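PDB 3LY1: putative histidinol-phosphate aminotransferase from Erwinia carotovora atroseptica, which binds pyridoxal 5'-phosphate and probably uses it as a cofactor to transfer amino groups, as a class-II aminotransferase of the histidinol-phosphate aminotransferase subfamily. Local coordinates for the interface of chains A and B. Coordinates in Å, arbitrary orientation; residue numbers count along the deposited sequence, not the author numbering. Chains: chain A/B, Putative histidinol-phosphate aminotransferase.

Contact 1 and contact 2 are neighbouring patches of one two-fold symmetric interface, their C-alpha centres about 13 Å apart. Contact 1 lies beside the cofactor pocket and is largely polar, with a methyl-on-ring contact, joining the loop and 3-10 helix 218-220 of one chain to residues 45-48 and helix 246-255 of the other. Contact 2, apolar with water between, lies where the 42-44 turn of each chain packs on helix 32-40 of the other. A:Met30 and A:Met220 serve contact 1, B:Met30 and B:Met220 contact 2. Dimers are usual for this fold type, so the pair is likely the functional unit, B:Tyr48 being lent to the partner's active site.

Contact 1: the interface of chains A and B. Residues chain A 25, 30, 216-221; chain B 45-48, 245-246.
Here the edge of the pyridoxal-phosphate pocket is completed across the dimer: chain A supplies the cofactor-site residue A:Arg221 and the 3-10 helix before it, and chain B reaches over with B:Tyr48. The carboxylate of A:Glu25, CG anti to its carbonyl carbon (chi1 -56°) and the chain extended beyond, divides its oxygens between two donors. OE1 forms a salt bridge with B:Arg47 NH1 at 2.9 Å. OE1 lies in the guanidinium plane of B:Arg47, although that plane is turned 69° from the carboxylate. OE2 accepts from the backbone B:Tyr48 N at 2.9 Å, and both donors approach from above the carboxylate plane. Water 1 joins OE2 to B:Tyr48 O, giving OE2 a second partner.

The methyl of A:Ala218 sits over the centre of the B:Tyr48 ring, CB 3.6 Å from the centroid. A:Arg221 crosses the ring steeply, NH1 lying 3.5 Å from B:Tyr48 CE1. That nitrogen donates in plane to A:Ala218 O at 3.0 Å, which should help hold the bent chain (chi2 and chi3) in place.

A:Gly219 is gripped through both backbone polar atoms: N donates to B:Ala45 O at 2.8 Å, from above the carbonyl plane, and O receives B:Phe246 N at 2.8 Å, in plane and nearly straight (166° at H). The site thus ties 3-10 helix 218-220 to the loop after 3-10 helix 42-44 and to the first turn of helix 246-255.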
loop_
_atom_site.group_PDB
_atom_site.type_symbol
_atom_site.label_atom_id
_atom_site.label_comp_id
_atom_site.label_asym_id
_atom_site.label_seq_id
_atom_site.Cartn_x
_atom_site.Cartn_y
_atom_site.Cartn_z
ATOM N N GLU A 25 18.466 -1.598 5.270
ATOM C CA GLU A 25 17.737 -0.632 6.078
ATOM C C GLU A 25 18.752 0.344 6.624
ATOM O O GLU A 25 19.908 -0.017 6.848
ATOM C CB GLU A 25 16.969 -1.340 7.210
ATOM C CG GLU A 25 16.016 -2.433 6.662
ATOM C CD GLU A 25 15.685 -3.536 7.665
ATOM O OE1 GLU A 25 16.604 -4.032 8.366
ATOM O OE2 GLU A 25 14.498 -3.938 7.720
HETATM N N MSE A 30 14.901 6.926 12.056
HETATM C CA MSE A 30 14.347 8.073 11.363
HETATM C C MSE A 30 14.737 9.412 12.035
HETATM O O MSE A 30 14.982 9.467 13.240
HETATM C CB MSE A 30 12.835 7.904 11.502
HETATM C CG MSE A 30 11.983 8.579 10.552
HETATM SE SE MSE A 30 10.131 8.127 11.046
HETATM C CE MSE A 30 10.339 6.196 10.988
ATOM N N ALA A 216 15.448 6.774 6.061
ATOM C CA ALA A 216 15.340 5.828 7.187
ATOM C C ALA A 216 13.899 5.454 7.583
ATOM O O ALA A 216 13.627 5.224 8.749
ATOM C CB ALA A 216 16.118 6.373 8.429
HETATM N N MSE A 217 13.001 5.326 6.611
HETATM C CA MSE A 217 11.584 5.070 6.907
HETATM C C MSE A 217 11.046 3.825 6.190
HETATM O O MSE A 217 9.854 3.793 5.817
HETATM C CB MSE A 217 10.750 6.292 6.499
HETATM C CG MSE A 217 11.128 7.572 7.180
HETATM SE SE MSE A 217 10.215 9.239 6.457
HETATM C CE MSE A 217 8.703 8.472 6.092
ATOM N N ALA A 218 11.882 2.793 6.049
ATOM C CA ALA A 218 11.474 1.555 5.388
ATOM C C ALA A 218 10.108 1.094 5.902
ATOM O O ALA A 218 9.258 0.823 5.122
ATOM C CB ALA A 218 12.539 0.425 5.560
ATOM N N GLY A 219 9.899 1.072 7.215
ATOM C CA GLY A 219 8.650 0.532 7.756
ATOM C C GLY A 219 7.461 1.466 7.663
ATOM O O GLY A 219 6.379 1.105 8.070
HETATM N N MSE A 220 7.667 2.671 7.167
HETATM C CA MSE A 220 6.603 3.642 7.009
HETATM C C MSE A 220 5.924 3.574 5.631
HETATM O O MSE A 220 4.823 4.103 5.458
HETATM C CB MSE A 220 7.121 5.036 7.292
HETATM C CG MSE A 220 7.515 5.263 8.705
HETATM SE SE MSE A 220 5.963 5.730 9.882
HETATM C CE MSE A 220 5.505 3.907 10.479
ATOM N N ARG A 221 6.528 2.848 4.682
ATOM C CA ARG A 221 5.926 2.594 3.379
ATOM C C ARG A 221 5.517 3.875 2.615
ATOM O O ARG A 221 4.334 4.118 2.354
ATOM C CB ARG A 221 4.757 1.583 3.489
ATOM C CG ARG A 221 5.009 0.437 4.486
ATOM C CD ARG A 221 6.278 -0.362 4.181
ATOM N NE ARG A 221 6.318 -0.861 2.788
ATOM C CZ ARG A 221 7.318 -0.658 1.933
ATOM N NH1 ARG A 221 8.400 -0.005 2.318
ATOM N NH2 ARG A 221 7.252 -1.142 0.693
ATOM N N ALA B 45 10.562 1.828 12.944
ATOM C CA ALA B 45 10.144 1.852 11.531
ATOM C C ALA B 45 11.214 2.291 10.541
ATOM O O ALA B 45 10.887 2.490 9.357
ATOM C CB ALA B 45 8.836 2.646 11.334
ATOM N N ASN B 46 12.478 2.378 10.973
ATOM C CA ASN B 46 13.606 2.371 10.030
ATOM C C ASN B 46 13.793 1.005 9.349
ATOM O O ASN B 46 14.475 0.913 8.325
ATOM C CB ASN B 46 14.915 2.862 10.643
ATOM C CG ASN B 46 15.348 2.042 11.866
ATOM O OD1 ASN B 46 14.550 1.852 12.781
ATOM N ND2 ASN B 46 16.596 1.540 11.862
ATOM N N ARG B 47 13.158 -0.024 9.921
ATOM C CA ARG B 47 13.184 -1.382 9.418
ATOM C C ARG B 47 11.825 -1.835 8.966
ATOM O O ARG B 47 10.809 -1.371 9.439
ATOM C CB ARG B 47 13.674 -2.310 10.534
ATOM C CG ARG B 47 14.974 -1.816 11.141
ATOM C CD ARG B 47 15.846 -2.927 11.705
ATOM N NE ARG B 47 17.094 -2.354 12.237
ATOM C CZ ARG B 47 18.264 -2.324 11.591
ATOM N NH1 ARG B 47 18.421 -2.837 10.357
ATOM N NH2 ARG B 47 19.298 -1.761 12.176
ATOM N N TYR B 48 11.826 -2.783 8.048
ATOM C CA TYR B 48 10.595 -3.405 7.595
ATOM C C TYR B 48 10.000 -4.306 8.719
ATOM O O TYR B 48 10.722 -5.018 9.398
ATOM C CB TYR B 48 10.895 -4.256 6.363
ATOM C CG TYR B 48 11.443 -3.492 5.196
ATOM C CD1 TYR B 48 10.600 -2.763 4.381
ATOM C CD2 TYR B 48 12.803 -3.520 4.876
ATOM C CE1 TYR B 48 11.073 -2.097 3.298
ATOM C CE2 TYR B 48 13.293 -2.826 3.779
ATOM C CZ TYR B 48 12.419 -2.093 2.999
ATOM O OH TYR B 48 12.857 -1.367 1.889
ATOM N N ASN B 245 2.652 -1.099 6.841
ATOM C CA ASN B 245 3.482 -0.196 7.640
ATOM C C ASN B 245 3.562 -0.621 9.096
ATOM O O ASN B 245 2.605 -1.196 9.633
ATOM C CB ASN B 245 3.052 1.253 7.469
ATOM C CG ASN B 245 1.917 1.653 8.363
ATOM O OD1 ASN B 245 2.128 2.081 9.517
ATOM N ND2 ASN B 245 0.694 1.543 7.842
ATOM N N PHE B 246 4.712 -0.361 9.716
ATOM C CA PHE B 246 4.976 -0.822 11.093
ATOM C C PHE B 246 3.952 -0.359 12.128
ATOM O O PHE B 246 3.501 -1.174 12.945
ATOM C CB PHE B 246 6.356 -0.390 11.596
ATOM C CG PHE B 246 7.147 -1.511 12.278
ATOM C CD1 PHE B 246 6.582 -2.303 13.260
ATOM C CD2 PHE B 246 8.455 -1.750 11.929
ATOM C CE1 PHE B 246 7.322 -3.316 13.874
ATOM C CE2 PHE B 246 9.199 -2.749 12.542
ATOM C CZ PHE B 246 8.630 -3.534 13.510
HETATM O O HOH W 1 13.256 -6.140 8.849
HETATM O O HOH W 2 20.917 -2.515 8.429
#

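Contact 2: the interface of chains A and B. Residues chain A 38-39, 42-43, 247; chain B 30, 35, 38-39, 42, 220.
Helices 32-40 of the two subunits and the 3-10 turns 42-44 that follow them pack here about the two-fold axis, an apolar patch of the dimer interface with water-bridged polar groups beside it. Apolar packing centres on A:Val42. Its CG1, anti to the backbone N (chi1 172°), points at helix 32-40 of chain B, and CG2 is anti to the carbonyl carbon. Both CG1 and CG2 lie 3.6 Å from B:Ala38 CB, so the two branches straddle that methyl. CG1 also lies 3.7 Å from B:Gln35 CA and touches the selenium of B:Met30, while CG2 rests 3.7 Å from B:Arg39 CG. The twin arrangement places B:Val42 CG2 against A:Ala38 CB at 3.6 Å. At the rim, the selenomethionine B:Met220, bent at chi2 and chi3, brings its CE methyl to A:Ser247 OG.

Direct polar bonds stay within each chain. A:Ser247 OG donates to A:Ala38 O at 2.9 Å along a carbonyl lone pair, linking helix 246-255 to helix 32-40. In chain B, the B:Gln35 amide bridges B:Met30 O and B:Arg39 NH1: its NE2 donates to B:Met30 O, while OE1 receives B:Arg39 NH1 at 3.0 Å on a lone pair and in the guanidinium plane. This nearly straight bond (166° at H), with B:Gln35 O over one guanidinium face, should restrict rotation of the arginine head. A:Arg39 NE and B:Arg39 NE are 6.6 Å apart, close enough that the like charges may repel mildly, though they do not touch.

Water carries the polar link between chains. Water 3 joins B:Arg39 NH1 to A:Arg39 O and A:Val43 N; water 4 joins B:Met30 N to A:Val42 O. The patch thus seats each 42-44 turn against the partner's helix 32-40, with helix 246-255 and the 218-220 turn at its margin.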
loop_
_atom_site.group_PDB
_atom_site.type_symbol
_atom_site.label_atom_id
_atom_site.label_comp_id
_atom_site.label_asym_id
_atom_site.label_seq_id
_atom_site.Cartn_x
_atom_site.Cartn_y
_atom_site.Cartn_z
ATOM N N ALA A 38 5.397 11.405 12.988
ATOM C CA ALA A 38 4.783 10.102 12.839
ATOM C C ALA A 38 3.960 9.744 14.086
ATOM O O ALA A 38 2.862 9.188 13.968
ATOM C CB ALA A 38 5.862 9.027 12.556
ATOM N N ARG A 39 4.523 10.012 15.266
ATOM C CA ARG A 39 3.844 9.727 16.538
ATOM C C ARG A 39 2.601 10.588 16.700
ATOM O O ARG A 39 1.560 10.077 17.077
ATOM C CB ARG A 39 4.765 9.919 17.755
ATOM C CG ARG A 39 5.862 8.861 17.912
ATOM C CD ARG A 39 6.566 8.940 19.287
ATOM N NE ARG A 39 6.876 10.331 19.660
ATOM C CZ ARG A 39 7.990 10.999 19.357
ATOM N NH1 ARG A 39 8.993 10.421 18.683
ATOM N NH2 ARG A 39 8.105 12.270 19.744
ATOM N N VAL A 42 -0.787 9.569 14.955
ATOM C CA VAL A 42 -1.576 8.377 15.368
ATOM C C VAL A 42 -2.980 8.723 15.886
ATOM O O VAL A 42 -3.964 8.061 15.516
ATOM C CB VAL A 42 -0.820 7.479 16.372
ATOM C CG1 VAL A 42 -1.731 6.362 16.946
ATOM C CG2 VAL A 42 0.459 6.897 15.716
ATOM N N VAL A 43 -3.083 9.790 16.673
ATOM C CA VAL A 43 -4.380 10.285 17.146
ATOM C C VAL A 43 -5.273 10.750 15.980
ATOM O O VAL A 43 -6.502 10.715 16.090
ATOM C CB VAL A 43 -4.242 11.396 18.224
ATOM C CG1 VAL A 43 -3.708 12.689 17.632
ATOM C CG2 VAL A 43 -5.591 11.621 18.941
ATOM N N SER A 247 0.920 8.351 9.473
ATOM C CA SER A 247 2.216 8.574 10.115
ATOM C C SER A 247 3.310 8.708 9.061
ATOM O O SER A 247 4.162 9.558 9.181
ATOM C CB SER A 247 2.568 7.439 11.091
ATOM O OG SER A 247 1.598 7.378 12.113
HETATM N N MSE B 30 -8.640 5.581 17.638
HETATM C CA MSE B 30 -8.461 4.143 17.757
HETATM C C MSE B 30 -8.228 3.811 19.235
HETATM O O MSE B 30 -8.002 4.712 20.062
HETATM C CB MSE B 30 -7.316 3.663 16.853
HETATM C CG MSE B 30 -5.929 4.064 17.309
HETATM SE SE MSE B 30 -4.481 3.556 16.100
HETATM C CE MSE B 30 -4.890 4.887 14.772
ATOM N N GLN B 35 -3.194 2.787 19.887
ATOM C CA GLN B 35 -2.453 4.046 19.793
ATOM C C GLN B 35 -1.088 3.902 20.415
ATOM O O GLN B 35 -0.119 4.377 19.847
ATOM C CB GLN B 35 -3.187 5.212 20.443
ATOM C CG GLN B 35 -4.471 5.625 19.760
ATOM C CD GLN B 35 -4.956 7.001 20.194
ATOM O OE1 GLN B 35 -4.151 7.891 20.445
ATOM N NE2 GLN B 35 -6.279 7.180 20.261
ATOM N N ALA B 38 1.030 1.808 17.972
ATOM C CA ALA B 38 1.331 2.589 16.764
ATOM C C ALA B 38 2.457 3.573 17.001
ATOM O O ALA B 38 3.372 3.642 16.203
ATOM C CB ALA B 38 0.089 3.327 16.244
ATOM N N ARG B 39 2.401 4.310 18.120
ATOM C CA ARG B 39 3.410 5.296 18.448
ATOM C C ARG B 39 4.742 4.634 18.816
ATOM O O ARG B 39 5.814 5.129 18.445
ATOM C CB ARG B 39 2.918 6.191 19.589
ATOM C CG ARG B 39 1.847 7.193 19.157
ATOM C CD ARG B 39 1.703 8.338 20.187
ATOM N NE ARG B 39 0.949 7.875 21.338
ATOM C CZ ARG B 39 -0.388 7.869 21.425
ATOM N NH1 ARG B 39 -1.179 8.350 20.443
ATOM N NH2 ARG B 39 -0.950 7.367 22.518
ATOM N N VAL B 42 7.164 3.645 15.868
ATOM C CA VAL B 42 7.835 4.650 15.054
ATOM C C VAL B 42 9.353 4.521 15.136
ATOM O O VAL B 42 10.046 4.586 14.123
ATOM C CB VAL B 42 7.358 6.090 15.434
ATOM C CG1 VAL B 42 8.231 7.126 14.783
ATOM C CG2 VAL B 42 5.875 6.296 14.962
HETATM N N MSE B 220 -4.281 4.285 9.003
HETATM C CA MSE B 220 -3.195 3.353 9.268
HETATM C C MSE B 220 -3.016 2.365 8.101
HETATM O O MSE B 220 -1.934 1.780 7.960
HETATM C CB MSE B 220 -3.435 2.584 10.547
HETATM C CG MSE B 220 -3.200 3.382 11.869
HETATM SE SE MSE B 220 -1.328 3.728 12.204
HETATM C CE MSE B 220 -1.134 5.462 11.330
HETATM O O HOH W 3 -0.861 10.629 18.430
HETATM O O HOH W 4 -6.846 7.564 16.240
#